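Local atomic coordinates of putative 2,5-diketo-D-gluconic acid reductase B (Sinorhizobium meliloti, PDB entry 3UP8), a protein that probably reduces carbonyl compounds such as methylglyoxal with NADPH, as a member of the aldo/keto reductase family. Residues R153-M165 and L171-Y183. Sequence-based numbering, arbitrary orientation.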
ATOM      1  N   ARG A 153      -3.933  14.621  -4.211  1.00 12.83           N
ATOM      2  CA  ARG A 153      -5.150  14.348  -4.970  1.00 12.95           C
ATOM      3  C   ARG A 153      -6.165  13.595  -4.095  1.00 13.00           C
ATOM      4  O   ARG A 153      -7.362  13.914  -4.085  1.00 13.05           O
ATOM      5  CB  ARG A 153      -4.830  13.555  -6.251  1.00 13.03           C
ATOM      6  CG  ARG A 153      -4.022  14.334  -7.300  1.00 14.74           C
ATOM      7  CD  ARG A 153      -4.829  15.419  -8.019  1.00 19.25           C
ATOM      8  NE  ARG A 153      -3.978  16.241  -8.901  1.00 21.73           N
ATOM      9  CZ  ARG A 153      -3.346  17.360  -8.536  1.00 23.80           C
ATOM     10  NH1 ARG A 153      -3.444  17.834  -7.296  1.00 22.81           N
ATOM     11  NH2 ARG A 153      -2.594  18.006  -9.423  1.00 25.02           N
ATOM     12  N   HIS A 154      -5.670  12.609  -3.353  1.00 12.93           N
ATOM     13  CA  HIS A 154      -6.513  11.741  -2.542  1.00 13.55           C
ATOM     14  C   HIS A 154      -5.868  11.567  -1.180  1.00 12.91           C
ATOM     15  O   HIS A 154      -4.649  11.689  -1.043  1.00 12.93           O
ATOM     16  CB  HIS A 154      -6.657  10.393  -3.239  1.00 13.73           C
ATOM     17  CG  HIS A 154      -7.141  10.514  -4.640  1.00 14.09           C
ATOM     18  ND1 HIS A 154      -8.461  10.750  -4.952  1.00 13.98           N
ATOM     19  CD2 HIS A 154      -6.477  10.447  -5.818  1.00 14.28           C
ATOM     20  CE1 HIS A 154      -8.587  10.836  -6.263  1.00 14.86           C
ATOM     21  NE2 HIS A 154      -7.399  10.659  -6.810  1.00 12.86           N
ATOM     22  N   ILE A 155      -6.688  11.332  -0.163  1.00 11.97           N
ATOM     23  CA  ILE A 155      -6.178  11.177   1.198  1.00 11.21           C
ATOM     24  C   ILE A 155      -6.543   9.792   1.763  1.00 11.50           C
ATOM     25  O   ILE A 155      -7.540   9.194   1.362  1.00 11.32           O
ATOM     26  CB  ILE A 155      -6.678  12.312   2.138  1.00 11.56           C
ATOM     27  CG1 ILE A 155      -8.221  12.402   2.166  1.00 11.34           C
ATOM     28  CG2 ILE A 155      -6.065  13.662   1.733  1.00 10.78           C
ATOM     29  CD1 ILE A 155      -8.747  13.233   3.345  1.00 10.21           C
ATOM     30  N   GLY A 156      -5.735   9.293   2.689  1.00 10.56           N
ATOM     31  CA  GLY A 156      -6.030   8.027   3.333  1.00 10.98           C
ATOM     32  C   GLY A 156      -5.345   7.814   4.658  1.00 11.28           C
ATOM     33  O   GLY A 156      -4.751   8.748   5.239  1.00 11.00           O
ATOM     34  N   ILE A 157      -5.428   6.569   5.130  1.00 11.13           N
ATOM     35  CA  ILE A 157      -4.925   6.186   6.441  1.00 12.09           C
ATOM     36  C   ILE A 157      -4.104   4.914   6.378  1.00 12.48           C
ATOM     37  O   ILE A 157      -4.104   4.212   5.372  1.00 13.37           O
ATOM     38  CB  ILE A 157      -6.087   6.031   7.455  1.00 12.02           C
ATOM     39  CG1 ILE A 157      -7.101   4.989   6.931  1.00 11.88           C
ATOM     40  CG2 ILE A 157      -6.725   7.414   7.711  1.00 11.73           C
ATOM     41  CD1 ILE A 157      -8.377   4.844   7.743  1.00 14.00           C
ATOM     42  N   SER A 158      -3.391   4.613   7.455  1.00 13.42           N
ATOM     43  CA  SER A 158      -2.556   3.428   7.480  1.00 13.07           C
ATOM     44  C   SER A 158      -2.513   2.898   8.891  1.00 13.38           C
ATOM     45  O   SER A 158      -2.300   3.662   9.843  1.00 13.74           O
ATOM     46  CB  SER A 158      -1.148   3.734   6.929  1.00 13.25           C
ATOM     47  OG  SER A 158      -0.365   2.549   6.755  1.00 14.94           O
ATOM     48  N   ASN A 159      -2.734   1.586   9.014  1.00 13.41           N
ATOM     49  CA  ASN A 159      -2.677   0.859  10.274  1.00 13.39           C
ATOM     50  C   ASN A 159      -3.774   1.262  11.248  1.00 13.67           C
ATOM     51  O   ASN A 159      -3.601   1.148  12.467  1.00 13.50           O
ATOM     52  CB  ASN A 159      -1.298   1.010  10.919  1.00 13.18           C
ATOM     53  CG  ASN A 159      -0.181   0.588   9.989  1.00 14.77           C
ATOM     54  OD1 ASN A 159      -0.083  -0.583   9.629  1.00 14.78           O
ATOM     55  ND2 ASN A 159       0.653   1.542   9.572  1.00 11.93           N
ATOM     56  N   PHE A 160      -4.891   1.737  10.707  1.00 13.62           N
ATOM     57  CA  PHE A 160      -6.036   2.099  11.529  1.00 13.64           C
ATOM     58  C   PHE A 160      -6.884   0.845  11.763  1.00 14.14           C
ATOM     59  O   PHE A 160      -7.067   0.027  10.848  1.00 12.88           O
ATOM     60  CB  PHE A 160      -6.889   3.150  10.812  1.00 13.74           C
ATOM     61  CG  PHE A 160      -6.368   4.564  10.926  1.00 14.09           C
ATOM     62  CD1 PHE A 160      -7.257   5.631  11.098  1.00 13.47           C
ATOM     63  CD2 PHE A 160      -5.006   4.839  10.855  1.00 13.79           C
ATOM     64  CE1 PHE A 160      -6.784   6.949  11.196  1.00 14.17           C
ATOM     65  CE2 PHE A 160      -4.527   6.148  10.964  1.00 13.71           C
ATOM     66  CZ  PHE A 160      -5.409   7.206  11.131  1.00 12.90           C
ATOM     67  N   ASN A 161      -7.424   0.707  12.975  1.00 14.58           N
ATOM     68  CA  ASN A 161      -8.390  -0.355  13.231  1.00 15.16           C
ATOM     69  C   ASN A 161      -9.771   0.092  12.735  1.00 15.11           C
ATOM     70  O   ASN A 161      -9.911   1.233  12.258  1.00 14.96           O
ATOM     71  CB  ASN A 161      -8.367  -0.761  14.716  1.00 15.55           C
ATOM     72  CG  ASN A 161      -8.864   0.335  15.645  1.00 14.96           C
ATOM     73  OD1 ASN A 161      -9.529   1.277  15.220  1.00 17.31           O
ATOM     74  ND2 ASN A 161      -8.545   0.205  16.934  1.00 16.42           N
ATOM     75  N   THR A 162     -10.784  -0.782  12.828  1.00 14.67           N
ATOM     76  CA  THR A 162     -12.104  -0.472  12.262  1.00 14.79           C
ATOM     77  C   THR A 162     -12.755   0.742  12.929  1.00 14.96           C
ATOM     78  O   THR A 162     -13.413   1.548  12.273  1.00 13.63           O
ATOM     79  CB  THR A 162     -13.090  -1.698  12.265  1.00 14.83           C
ATOM     80  OG1 THR A 162     -13.239  -2.177  13.595  1.00 14.18           O
ATOM     81  CG2 THR A 162     -12.536  -2.843  11.432  1.00 15.03           C
ATOM     82  N   THR A 163     -12.543   0.874  14.235  1.00 15.75           N
ATOM     83  CA  THR A 163     -13.086   1.989  14.990  1.00 16.97           C
ATOM     84  C   THR A 163     -12.510   3.299  14.443  1.00 16.29           C
ATOM     85  O   THR A 163     -13.236   4.270  14.238  1.00 16.59           O
ATOM     86  CB  THR A 163     -12.766   1.846  16.496  1.00 17.28           C
ATOM     87  OG1 THR A 163     -13.296   0.595  16.954  1.00 20.22           O
ATOM     88  CG2 THR A 163     -13.426   2.970  17.283  1.00 18.75           C
ATOM     89  N   GLN A 164     -11.207   3.296  14.167  1.00 16.46           N
ATOM     90  CA  GLN A 164     -10.526   4.493  13.672  1.00 15.87           C
ATOM     91  C   GLN A 164     -10.845   4.789  12.209  1.00 15.86           C
ATOM     92  O   GLN A 164     -10.824   5.951  11.782  1.00 15.32           O
ATOM     93  CB  GLN A 164      -9.025   4.359  13.900  1.00 15.51           C
ATOM     94  CG  GLN A 164      -8.669   4.223  15.386  1.00 16.22           C
ATOM     95  CD  GLN A 164      -7.275   3.683  15.614  1.00 16.78           C
ATOM     96  OE1 GLN A 164      -6.719   2.940  14.792  1.00 16.06           O
ATOM     97  NE2 GLN A 164      -6.692   4.054  16.738  1.00 18.06           N
HETATM   98  N   MSE A 165     -11.119   3.734  11.445  1.00 15.87           N
HETATM   99  CA  MSE A 165     -11.527   3.872  10.062  1.00 16.73           C
HETATM  100  C   MSE A 165     -12.860   4.609  10.026  1.00 16.83           C
HETATM  101  O   MSE A 165     -13.029   5.564   9.264  1.00 15.68           O
HETATM  102  CB  MSE A 165     -11.665   2.498   9.388  1.00 16.94           C
HETATM  103  CG  MSE A 165     -10.321   1.776   9.169  1.00 18.70           C
HETATM  104 SE   MSE A 165     -10.597  -0.121   8.728  1.00 21.77          SE
HETATM  105  CE  MSE A 165     -11.418   0.127   7.016  1.00 18.03           C
ATOM    106  N   LEU A 171     -15.028  12.137  10.267  1.00 13.69           N
ATOM    107  CA  LEU A 171     -14.442  13.472  10.473  1.00 14.34           C
ATOM    108  C   LEU A 171     -13.960  14.161   9.190  1.00 14.25           C
ATOM    109  O   LEU A 171     -13.728  15.372   9.189  1.00 14.33           O
ATOM    110  CB  LEU A 171     -13.280  13.393  11.466  1.00 13.81           C
ATOM    111  CG  LEU A 171     -13.638  12.996  12.897  1.00 15.29           C
ATOM    112  CD1 LEU A 171     -12.379  12.738  13.708  1.00 13.33           C
ATOM    113  CD2 LEU A 171     -14.527  14.071  13.562  1.00 13.72           C
ATOM    114  N   SER A 172     -13.823  13.403   8.106  1.00 14.06           N
ATOM    115  CA  SER A 172     -13.174  13.928   6.885  1.00 14.20           C
ATOM    116  C   SER A 172     -14.169  14.402   5.862  1.00 14.49           C
ATOM    117  O   SER A 172     -15.027  13.635   5.436  1.00 13.45           O
ATOM    118  CB  SER A 172     -12.263  12.869   6.253  1.00 14.03           C
ATOM    119  OG  SER A 172     -11.563  13.404   5.141  1.00 14.78           O
ATOM    120  N   ASP A 173     -14.028  15.665   5.451  1.00 15.38           N
ATOM    121  CA  ASP A 173     -14.862  16.234   4.401  1.00 16.99           C
ATOM    122  C   ASP A 173     -14.662  15.445   3.098  1.00 16.98           C
ATOM    123  O   ASP A 173     -15.646  15.050   2.446  1.00 16.91           O
ATOM    124  CB  ASP A 173     -14.548  17.725   4.218  1.00 18.08           C
ATOM    125  CG  ASP A 173     -15.461  18.399   3.206  1.00 22.77           C
ATOM    126  OD1 ASP A 173     -16.677  18.139   3.222  1.00 25.48           O
ATOM    127  OD2 ASP A 173     -14.959  19.200   2.388  1.00 29.09           O
ATOM    128  N   ALA A 174     -13.392  15.208   2.739  1.00 16.43           N
ATOM    129  CA  ALA A 174     -13.046  14.377   1.579  1.00 16.43           C
ATOM    130  C   ALA A 174     -13.168  12.881   1.909  1.00 16.24           C
ATOM    131  O   ALA A 174     -12.943  12.486   3.058  1.00 15.70           O
ATOM    132  CB  ALA A 174     -11.613  14.693   1.111  1.00 16.52           C
ATOM    133  N   PRO A 175     -13.497  12.041   0.899  1.00 16.35           N
ATOM    134  CA  PRO A 175     -13.508  10.611   1.149  1.00 16.25           C
ATOM    135  C   PRO A 175     -12.126  10.103   1.542  1.00 15.71           C
ATOM    136  O   PRO A 175     -11.093  10.704   1.166  1.00 15.61           O
ATOM    137  CB  PRO A 175     -13.938   9.994  -0.191  1.00 16.67           C
ATOM    138  CG  PRO A 175     -14.481  11.115  -1.008  1.00 18.15           C
ATOM    139  CD  PRO A 175     -13.818  12.367  -0.500  1.00 16.31           C
ATOM    140  N   ILE A 176     -12.118   9.033   2.324  1.00 14.03           N
ATOM    141  CA  ILE A 176     -10.884   8.357   2.707  1.00 14.14           C
ATOM    142  C   ILE A 176     -10.709   7.239   1.686  1.00 13.69           C
ATOM    143  O   ILE A 176     -11.563   6.372   1.569  1.00 13.05           O
ATOM    144  CB  ILE A 176     -10.979   7.755   4.112  1.00 13.77           C
ATOM    145  CG1 ILE A 176     -11.209   8.853   5.164  1.00 14.69           C
ATOM    146  CG2 ILE A 176      -9.741   6.888   4.428  1.00 13.94           C
ATOM    147  CD1 ILE A 176     -10.025   9.808   5.358  1.00 16.49           C
ATOM    148  N   ALA A 177      -9.612   7.286   0.932  1.00 13.47           N
ATOM    149  CA  ALA A 177      -9.425   6.390  -0.196  1.00 12.93           C
ATOM    150  C   ALA A 177      -9.107   4.944   0.193  1.00 13.08           C
ATOM    151  O   ALA A 177      -9.627   4.001  -0.418  1.00 13.63           O
ATOM    152  CB  ALA A 177      -8.312   6.952  -1.120  1.00 12.92           C
ATOM    153  N   THR A 178      -8.230   4.767   1.186  1.00 12.99           N
ATOM    154  CA  THR A 178      -7.664   3.463   1.499  1.00 12.85           C
ATOM    155  C   THR A 178      -7.185   3.437   2.940  1.00 13.01           C
ATOM    156  O   THR A 178      -6.926   4.483   3.543  1.00 12.94           O
ATOM    157  CB  THR A 178      -6.468   3.093   0.527  1.00 13.18           C
ATOM    158  OG1 THR A 178      -6.222   1.677   0.550  1.00 13.94           O
ATOM    159  CG2 THR A 178      -5.173   3.817   0.917  1.00 12.54           C
ATOM    160  N   ASN A 179      -7.099   2.230   3.486  1.00 12.69           N
ATOM    161  CA  ASN A 179      -6.361   1.962   4.718  1.00 13.20           C
ATOM    162  C   ASN A 179      -5.242   0.967   4.376  1.00 13.46           C
ATOM    163  O   ASN A 179      -5.501  -0.178   3.972  1.00 13.44           O
ATOM    164  CB  ASN A 179      -7.294   1.405   5.812  1.00 12.88           C
ATOM    165  CG  ASN A 179      -6.590   1.230   7.162  1.00 13.85           C
ATOM    166  OD1 ASN A 179      -5.531   1.812   7.414  1.00 13.17           O
ATOM    167  ND2 ASN A 179      -7.174   0.414   8.025  1.00 14.13           N
ATOM    168  N   GLN A 180      -4.007   1.428   4.510  1.00 12.66           N
ATOM    169  CA  GLN A 180      -2.862   0.609   4.221  1.00 12.86           C
ATOM    170  C   GLN A 180      -2.461  -0.129   5.488  1.00 12.75           C
ATOM    171  O   GLN A 180      -2.146   0.483   6.515  1.00 12.39           O
ATOM    172  CB  GLN A 180      -1.691   1.436   3.666  1.00 12.19           C
ATOM    173  CG  GLN A 180      -0.475   0.562   3.362  1.00 12.49           C
ATOM    174  CD  GLN A 180       0.651   1.287   2.645  1.00 13.07           C
ATOM    175  OE1 GLN A 180       0.424   2.075   1.712  1.00 13.64           O
ATOM    176  NE2 GLN A 180       1.884   0.995   3.054  1.00 11.53           N
ATOM    177  N   VAL A 181      -2.512  -1.454   5.403  1.00 13.01           N
ATOM    178  CA  VAL A 181      -2.272  -2.333   6.541  1.00 12.95           C
ATOM    179  C   VAL A 181      -1.450  -3.556   6.126  1.00 14.10           C
ATOM    180  O   VAL A 181      -1.388  -3.907   4.946  1.00 13.00           O
ATOM    181  CB  VAL A 181      -3.595  -2.846   7.155  1.00 13.60           C
ATOM    182  CG1 VAL A 181      -4.436  -1.678   7.723  1.00 13.17           C
ATOM    183  CG2 VAL A 181      -4.406  -3.671   6.139  1.00 13.43           C
ATOM    184  N   GLU A 182      -0.806  -4.175   7.115  1.00 13.70           N
ATOM    185  CA  GLU A 182      -0.138  -5.470   6.929  1.00 14.37           C
ATOM    186  C   GLU A 182      -1.189  -6.494   6.532  1.00 13.94           C
ATOM    187  O   GLU A 182      -2.201  -6.620   7.198  1.00 14.15           O
ATOM    188  CB  GLU A 182       0.507  -5.906   8.242  1.00 13.56           C
ATOM    189  CG  GLU A 182       1.243  -7.213   8.146  1.00 15.73           C
ATOM    190  CD  GLU A 182       1.922  -7.598   9.438  1.00 16.78           C
ATOM    191  OE1 GLU A 182       2.170  -6.714  10.280  1.00 17.26           O
ATOM    192  OE2 GLU A 182       2.209  -8.798   9.600  1.00 18.53           O
ATOM    193  N   TYR A 183      -0.965  -7.206   5.433  1.00 14.76           N
ATOM    194  CA  TYR A 183      -1.927  -8.220   4.998  1.00 15.13           C
ATOM    195  C   TYR A 183      -1.197  -9.273   4.164  1.00 15.95           C
ATOM    196  O   TYR A 183      -0.544  -8.957   3.171  1.00 15.47           O
ATOM    197  CB  TYR A 183      -3.076  -7.575   4.213  1.00 15.15           C
ATOM    198  CG  TYR A 183      -4.277  -8.473   3.965  1.00 15.56           C
ATOM    199  CD1 TYR A 183      -4.583  -9.536   4.817  1.00 14.96           C
ATOM    200  CD2 TYR A 183      -5.117  -8.241   2.868  1.00 17.48           C
ATOM    201  CE1 TYR A 183      -5.702 -10.362   4.575  1.00 17.10           C
ATOM    202  CE2 TYR A 183      -6.236  -9.047   2.623  1.00 16.86           C
ATOM    203  CZ  TYR A 183      -6.519 -10.094   3.478  1.00 17.44           C
ATOM    204  OH  TYR A 183      -7.622 -10.873   3.200  1.00 20.58           O
TER
HETATM  205  O   HOH W   1      -9.478  11.063  -0.911  1.00 17.22           O
HETATM  206  O   HOH W   2      -1.176  -3.279   9.841  1.00 15.09           O
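S172, just past the end of helix 162-171, meets the methyl end of I155: OG lies 3.3 Å from I155 CD1. The same hydroxyl donates to A174 O and so ties the turn. A174 CB and I176 CD1 make apolar contacts with I155 CD1. I155 CG1 sits between its backbone N and carbonyl carbon (chi1 56°), which sends CD1 out over the turn. A water accepts from I155 N and donates to P175 O.

From here the strands pair in parallel. A177 N donates a hydrogen bond to I155 O. T178 O accepts from I157 N at 3.0 Å, and Q180 N donates to I157 O. T178 N is buried without a partner in the model.

N179 reaches beyond the pairing. Its CG is anti to the backbone N (chi1 -175°), and the amide lies across I157 CG1 and meets the backbone of F160, just past strand 152-158. N179 ND2 donates to F160 O at 2.9 Å, with that oxygen near the amide plane. OD1 takes a weak bond from F160 N. The selenium of selenomethionine M165 lies 3.5 Å from N179 ND2. I157 CB in turn covers one face of the F160 ring, over its centre.

Q180 O is gripped twice. S158 OG lies 2.7 Å from Q180 O, above the carbonyl plane, and N159 N donates from the other face, 2.8 Å from Q180 O. A water joins E182 N to N159 OD1. N159 OD1 also hydrogen-bonds Y206 OH, and N159 ND2 hydrogen-bonds H128 O; H128 is predicted to bind substrate. The Q180 side chain lies near K95, predicted to lower the pKa of the probable proton donor Y70. This is a right-handed beta-alpha-beta unit of the aldo/keto reductase TIM barrel, its C-terminal strand ends beside the probable active site.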